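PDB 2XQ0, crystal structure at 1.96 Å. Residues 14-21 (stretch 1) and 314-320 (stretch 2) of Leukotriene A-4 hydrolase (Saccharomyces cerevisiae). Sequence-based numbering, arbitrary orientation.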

ATOM      1  N   SER A  14      -4.065  17.446  21.164  1.00 30.54           N
ATOM      2  CA  SER A  14      -3.968  16.285  20.285  1.00 28.67           C
ATOM      3  C   SER A  14      -5.381  15.805  19.938  1.00 31.29           C
ATOM      4  O   SER A  14      -6.302  16.033  20.706  1.00 35.00           O
ATOM      5  CB  SER A  14      -3.177  15.176  20.978  1.00 38.18           C
ATOM      6  OG  SER A  14      -1.775  15.336  20.813  1.00 33.84           O
ATOM      7  N   PRO A  15      -5.569  15.159  18.766  1.00 36.35           N
ATOM      8  CA  PRO A  15      -4.601  14.849  17.712  1.00 34.70           C
ATOM      9  C   PRO A  15      -4.134  16.089  16.969  1.00 29.44           C
ATOM     10  O   PRO A  15      -4.896  17.032  16.775  1.00 31.67           O
ATOM     11  CB  PRO A  15      -5.401  13.963  16.743  1.00 33.87           C
ATOM     12  CG  PRO A  15      -6.567  13.495  17.505  1.00 37.16           C
ATOM     13  CD  PRO A  15      -6.888  14.586  18.466  1.00 37.18           C
ATOM     14  N   GLU A  16      -2.884  16.052  16.530  1.00 24.92           N
ATOM     15  CA  GLU A  16      -2.257  17.145  15.816  1.00 26.97           C
ATOM     16  C   GLU A  16      -3.041  17.485  14.558  1.00 32.58           C
ATOM     17  O   GLU A  16      -3.527  16.594  13.850  1.00 32.35           O
ATOM     18  CB  GLU A  16      -0.841  16.731  15.433  1.00 29.88           C
ATOM     19  CG  GLU A  16      -0.065  17.783  14.677  1.00 38.56           C
ATOM     20  CD  GLU A  16       1.347  17.324  14.377  1.00 43.81           C
ATOM     21  OE1 GLU A  16       2.271  17.753  15.099  1.00 56.53           O
ATOM     22  OE2 GLU A  16       1.529  16.535  13.430  1.00 37.00           O
ATOM     23  N   TYR A  17      -3.140  18.776  14.275  1.00 22.29           N
ATOM     24  CA  TYR A  17      -3.903  19.251  13.128  1.00 24.02           C
ATOM     25  C   TYR A  17      -3.374  18.711  11.796  1.00 23.42           C
ATOM     26  O   TYR A  17      -2.170  18.694  11.564  1.00 27.31           O
ATOM     27  CB  TYR A  17      -3.924  20.799  13.118  1.00 24.45           C
ATOM     28  CG  TYR A  17      -5.033  21.340  12.243  1.00 28.88           C
ATOM     29  CD1 TYR A  17      -6.283  21.602  12.772  1.00 31.13           C
ATOM     30  CD2 TYR A  17      -4.840  21.548  10.887  1.00 31.47           C
ATOM     31  CE1 TYR A  17      -7.305  22.087  11.992  1.00 29.12           C
ATOM     32  CE2 TYR A  17      -5.872  22.029  10.078  1.00 31.97           C
ATOM     33  CZ  TYR A  17      -7.104  22.291  10.644  1.00 32.47           C
ATOM     34  OH  TYR A  17      -8.151  22.759   9.881  1.00 31.30           O
ATOM     35  N   ASP A  18      -4.288  18.266  10.927  1.00 22.11           N
ATOM     36  CA  ASP A  18      -3.947  17.767   9.603  1.00 22.54           C
ATOM     37  C   ASP A  18      -3.861  18.900   8.569  1.00 28.85           C
ATOM     38  O   ASP A  18      -4.886  19.410   8.117  1.00 25.84           O
ATOM     39  CB  ASP A  18      -5.026  16.761   9.163  1.00 22.68           C
ATOM     40  CG  ASP A  18      -4.756  16.156   7.817  1.00 23.47           C
ATOM     41  OD1 ASP A  18      -3.769  16.559   7.156  1.00 24.23           O
ATOM     42  OD2 ASP A  18      -5.538  15.253   7.432  1.00 22.38           O
ATOM     43  N   GLN A  19      -2.643  19.234   8.156  1.00 22.52           N
ATOM     44  CA  GLN A  19      -2.386  20.350   7.236  1.00 22.67           C
ATOM     45  C   GLN A  19      -2.715  20.049   5.766  1.00 26.79           C
ATOM     46  O   GLN A  19      -2.590  20.934   4.913  1.00 25.70           O
ATOM     47  CB  GLN A  19      -0.908  20.736   7.311  1.00 21.96           C
ATOM     48  CG  GLN A  19      -0.451  21.181   8.697  1.00 35.37           C
ATOM     49  CD  GLN A  19      -0.947  22.554   9.040  1.00 44.65           C
ATOM     50  OE1 GLN A  19      -0.974  23.439   8.189  1.00 45.67           O
ATOM     51  NE2 GLN A  19      -1.336  22.750  10.293  1.00 53.80           N
ATOM     52  N   SER A  20      -3.105  18.807   5.471  1.00 21.93           N
ATOM     53  CA  SER A  20      -3.370  18.393   4.089  1.00 23.74           C
ATOM     54  C   SER A  20      -4.838  18.506   3.706  1.00 25.66           C
ATOM     55  O   SER A  20      -5.212  18.102   2.606  1.00 25.81           O
ATOM     56  CB  SER A  20      -2.925  16.941   3.857  1.00 19.58           C
ATOM     57  OG  SER A  20      -1.524  16.807   4.020  1.00 25.09           O
ATOM     58  N   THR A  21      -5.679  19.022   4.604  1.00 24.78           N
ATOM     59  CA  THR A  21      -7.095  19.231   4.259  1.00 17.22           C
ATOM     60  C   THR A  21      -7.424  20.720   4.236  1.00 28.98           C
ATOM     61  O   THR A  21      -6.865  21.508   4.998  1.00 24.86           O
ATOM     62  CB  THR A  21      -8.059  18.508   5.219  1.00 25.62           C
ATOM     63  OG1 THR A  21      -9.412  18.766   4.835  1.00 23.48           O
ATOM     64  CG2 THR A  21      -7.878  18.987   6.630  1.00 19.07           C
ATOM     65  N   ASN A 314      -4.008   6.918  11.722  1.00 19.27           N
ATOM     66  CA  ASN A 314      -3.177   8.093  11.889  1.00 15.28           C
ATOM     67  C   ASN A 314      -4.012   9.359  11.686  1.00 17.83           C
ATOM     68  O   ASN A 314      -4.852   9.437  10.781  1.00 18.62           O
ATOM     69  CB  ASN A 314      -1.971   8.088  10.930  1.00 19.55           C
ATOM     70  CG  ASN A 314      -2.349   7.704   9.493  1.00 33.40           C
ATOM     71  OD1 ASN A 314      -3.487   7.843   9.078  1.00 42.65           O
ATOM     72  ND2 ASN A 314      -1.378   7.219   8.736  1.00 34.96           N
ATOM     73  N   CYS A 315      -3.778  10.358  12.526  1.00 15.26           N
ATOM     74  CA  CYS A 315      -4.591  11.561  12.472  1.00 18.84           C
ATOM     75  C   CYS A 315      -4.258  12.442  11.279  1.00 23.62           C
ATOM     76  O   CYS A 315      -5.095  13.228  10.834  1.00 29.40           O
ATOM     77  CB  CYS A 315      -4.436  12.351  13.768  1.00 30.85           C
ATOM     78  SG  CYS A 315      -2.806  13.041  13.964  1.00 32.93           S
ATOM     79  N   SER A 316      -3.034  12.321  10.772  1.00 22.49           N
ATOM     80  CA  SER A 316      -2.599  13.098   9.620  1.00 20.58           C
ATOM     81  C   SER A 316      -1.499  12.346   8.914  1.00 20.93           C
ATOM     82  O   SER A 316      -1.012  11.333   9.412  1.00 22.08           O
ATOM     83  CB  SER A 316      -2.073  14.465  10.052  1.00 28.77           C
ATOM     84  OG  SER A 316      -0.717  14.404  10.455  1.00 25.24           O
ATOM     85  N   TRP A 317      -1.073  12.859   7.769  1.00 19.41           N
ATOM     86  CA  TRP A 317      -0.050  12.174   6.988  1.00 18.37           C
ATOM     87  C   TRP A 317       1.369  12.432   7.518  1.00 24.28           C
ATOM     88  O   TRP A 317       2.324  11.835   7.045  1.00 24.85           O
ATOM     89  CB  TRP A 317      -0.212  12.482   5.497  1.00 19.71           C
ATOM     90  CG  TRP A 317      -1.637  12.160   5.067  1.00 21.94           C
ATOM     91  CD1 TRP A 317      -2.616  13.053   4.735  1.00 25.04           C
ATOM     92  CD2 TRP A 317      -2.249  10.860   5.019  1.00 25.08           C
ATOM     93  NE1 TRP A 317      -3.796  12.387   4.460  1.00 25.31           N
ATOM     94  CE2 TRP A 317      -3.595  11.040   4.630  1.00 20.59           C
ATOM     95  CE3 TRP A 317      -1.784   9.559   5.256  1.00 26.70           C
ATOM     96  CZ2 TRP A 317      -4.477   9.967   4.459  1.00 19.07           C
ATOM     97  CZ3 TRP A 317      -2.662   8.497   5.098  1.00 22.12           C
ATOM     98  CH2 TRP A 317      -3.986   8.702   4.698  1.00 18.57           C
ATOM     99  N   ASN A 318       1.486  13.290   8.530  1.00 19.00           N
ATOM    100  CA  ASN A 318       2.743  13.437   9.271  1.00 17.84           C
ATOM    101  C   ASN A 318       3.068  12.237  10.130  1.00 17.98           C
ATOM    102  O   ASN A 318       4.217  12.042  10.493  1.00 21.71           O
ATOM    103  CB  ASN A 318       2.690  14.642  10.211  1.00 21.42           C
ATOM    104  CG  ASN A 318       2.872  15.954   9.503  1.00 27.18           C
ATOM    105  OD1 ASN A 318       3.158  16.002   8.307  1.00 26.94           O
ATOM    106  ND2 ASN A 318       2.764  17.037  10.258  1.00 29.62           N
ATOM    107  N   HIS A 319       2.047  11.466  10.488  1.00 17.74           N
ATOM    108  CA  HIS A 319       2.197  10.343  11.426  1.00 23.78           C
ATOM    109  C   HIS A 319       1.823   9.016  10.752  1.00 19.16           C
ATOM    110  O   HIS A 319       1.312   8.084  11.387  1.00 21.23           O
ATOM    111  CB  HIS A 319       1.345  10.589  12.675  1.00 22.91           C
ATOM    112  CG  HIS A 319       1.648  11.893  13.334  1.00 23.11           C
ATOM    113  ND1 HIS A 319       2.670  12.041  14.247  1.00 21.25           N
ATOM    114  CD2 HIS A 319       1.118  13.123  13.154  1.00 21.90           C
ATOM    115  CE1 HIS A 319       2.737  13.306  14.620  1.00 22.47           C
ATOM    116  NE2 HIS A 319       1.808  13.985  13.969  1.00 22.92           N
ATOM    117  N   PHE A 320       2.075   8.968   9.448  1.00 18.03           N
ATOM    118  CA  PHE A 320       1.768   7.818   8.602  1.00 16.82           C
ATOM    119  C   PHE A 320       2.442   6.542   9.112  1.00 17.93           C
ATOM    120  O   PHE A 320       1.942   5.438   8.878  1.00 22.62           O
ATOM    121  CB  PHE A 320       2.222   8.132   7.176  1.00 22.30           C
ATOM    122  CG  PHE A 320       1.816   7.103   6.155  1.00 21.09           C
ATOM    123  CD1 PHE A 320       0.507   6.648   6.091  1.00 22.29           C
ATOM    124  CD2 PHE A 320       2.737   6.644   5.211  1.00 27.79           C
ATOM    125  CE1 PHE A 320       0.120   5.712   5.128  1.00 26.49           C
ATOM    126  CE2 PHE A 320       2.362   5.712   4.250  1.00 25.24           C
ATOM    127  CZ  PHE A 320       1.043   5.248   4.215  1.00 22.37           C
TER
HETATM  128  O   HOH W   1      -0.177  16.823  11.588  1.00 30.40           O
HETATM  129  O   HOH W   2      -1.107  15.573   6.746  1.00 24.62           O
HETATM  130  O   HOH W   3      -5.721  14.742   4.682  1.00 25.08           O

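Two loop segments, nearly three hundred residues apart in sequence, meet here and bury 370 Å² between them. Neither forms a regular strand pairing with the other. Side chains, two main-chain groups and three waters make the polar links.

Glu16 is the main anchor, and the largest share of the buried area is its own. Its CA-to-CB bond points toward the second stretch, and chi1 (180°) and chi2 (178°) are both t. The chain is therefore fully extended up to its carboxylate. This reach brings OE2 of Glu16 to 2.6 Å from NE2 of His319, which donates a short hydrogen bond. OE2 lies at the edge of the imidazole, near the ring plane, where a ring N-H can point at it. His319 takes chi1 m (-55°) and chi2 -85°, which direct NE2 at the carboxylate. Its other nitrogen, ND1, is hydrogen-bonded elsewhere in the structure, so both ring nitrogens are engaged.

The same Glu16 oxygen accepts a second, weak hydrogen bond from Asn318, with ND2 to OE2 at 3.4 Å. Asn318 has chi1 m (-77°) and chi2 near zero (-6°). Its amide suits the place because ND2 can donate to the carboxylate while OD1 accepts a bond elsewhere in the structure.

Water 1 also binds this oxygen. It donates to OE2 of Glu16 at 2.5 Å and to O of Tyr17 at 2.7 Å, and it accepts from OG of Ser316 at 2.7 Å. Ser316 has chi1 p (84°). In this position OG also accepts a hydrogen bond from N of Asn318 at 3.1 Å. One hydroxyl thus serves both the water and the backbone two residues on. N of His319 also donates to O of Ser316 at 3.2 Å.

Where the backbones come closest, Ser316 places only a small CB against Asp18. CA of Asp18 and CA of Ser316 are 4.9 Å apart, and CA of Asp18 lies 3.8 Å from CB of Ser316. Nearby, CB of Pro15 packs on CB of Cys315 at 3.5 Å, an apolar contact. Pro15 follows a cis peptide bond. Cys315 has chi1 p (68°), and its SG lies 3.6 Å from O of Glu16.

Asp18 is buried, with its CA-to-CB bond sideways to the second stretch. Chi1 is t (-179°) and chi2 is -4°. Its OD1 accepts from N of Ser20 at 2.9 Å, within the type I turn from Asp18 to Thr21. Water 2 donates to OD1 of Asp18 at 2.9 Å and to OG of Ser20 at 3.0 Å, and accepts from N of Trp317 at 2.9 Å. Water 3 donates to OD2 of Asp18 at 2.8 Å and accepts from NE1 of Trp317 at 3.0 Å. Both carboxylate oxygens therefore reach Trp317 through water.

Trp317 starts sideways, but with chi1 m (-54°) and chi2 109° its indole end comes nearer. OG of Ser20, with chi1 m (-64°), sits at the ring edge, 4.0 Å from CD1 of Trp317.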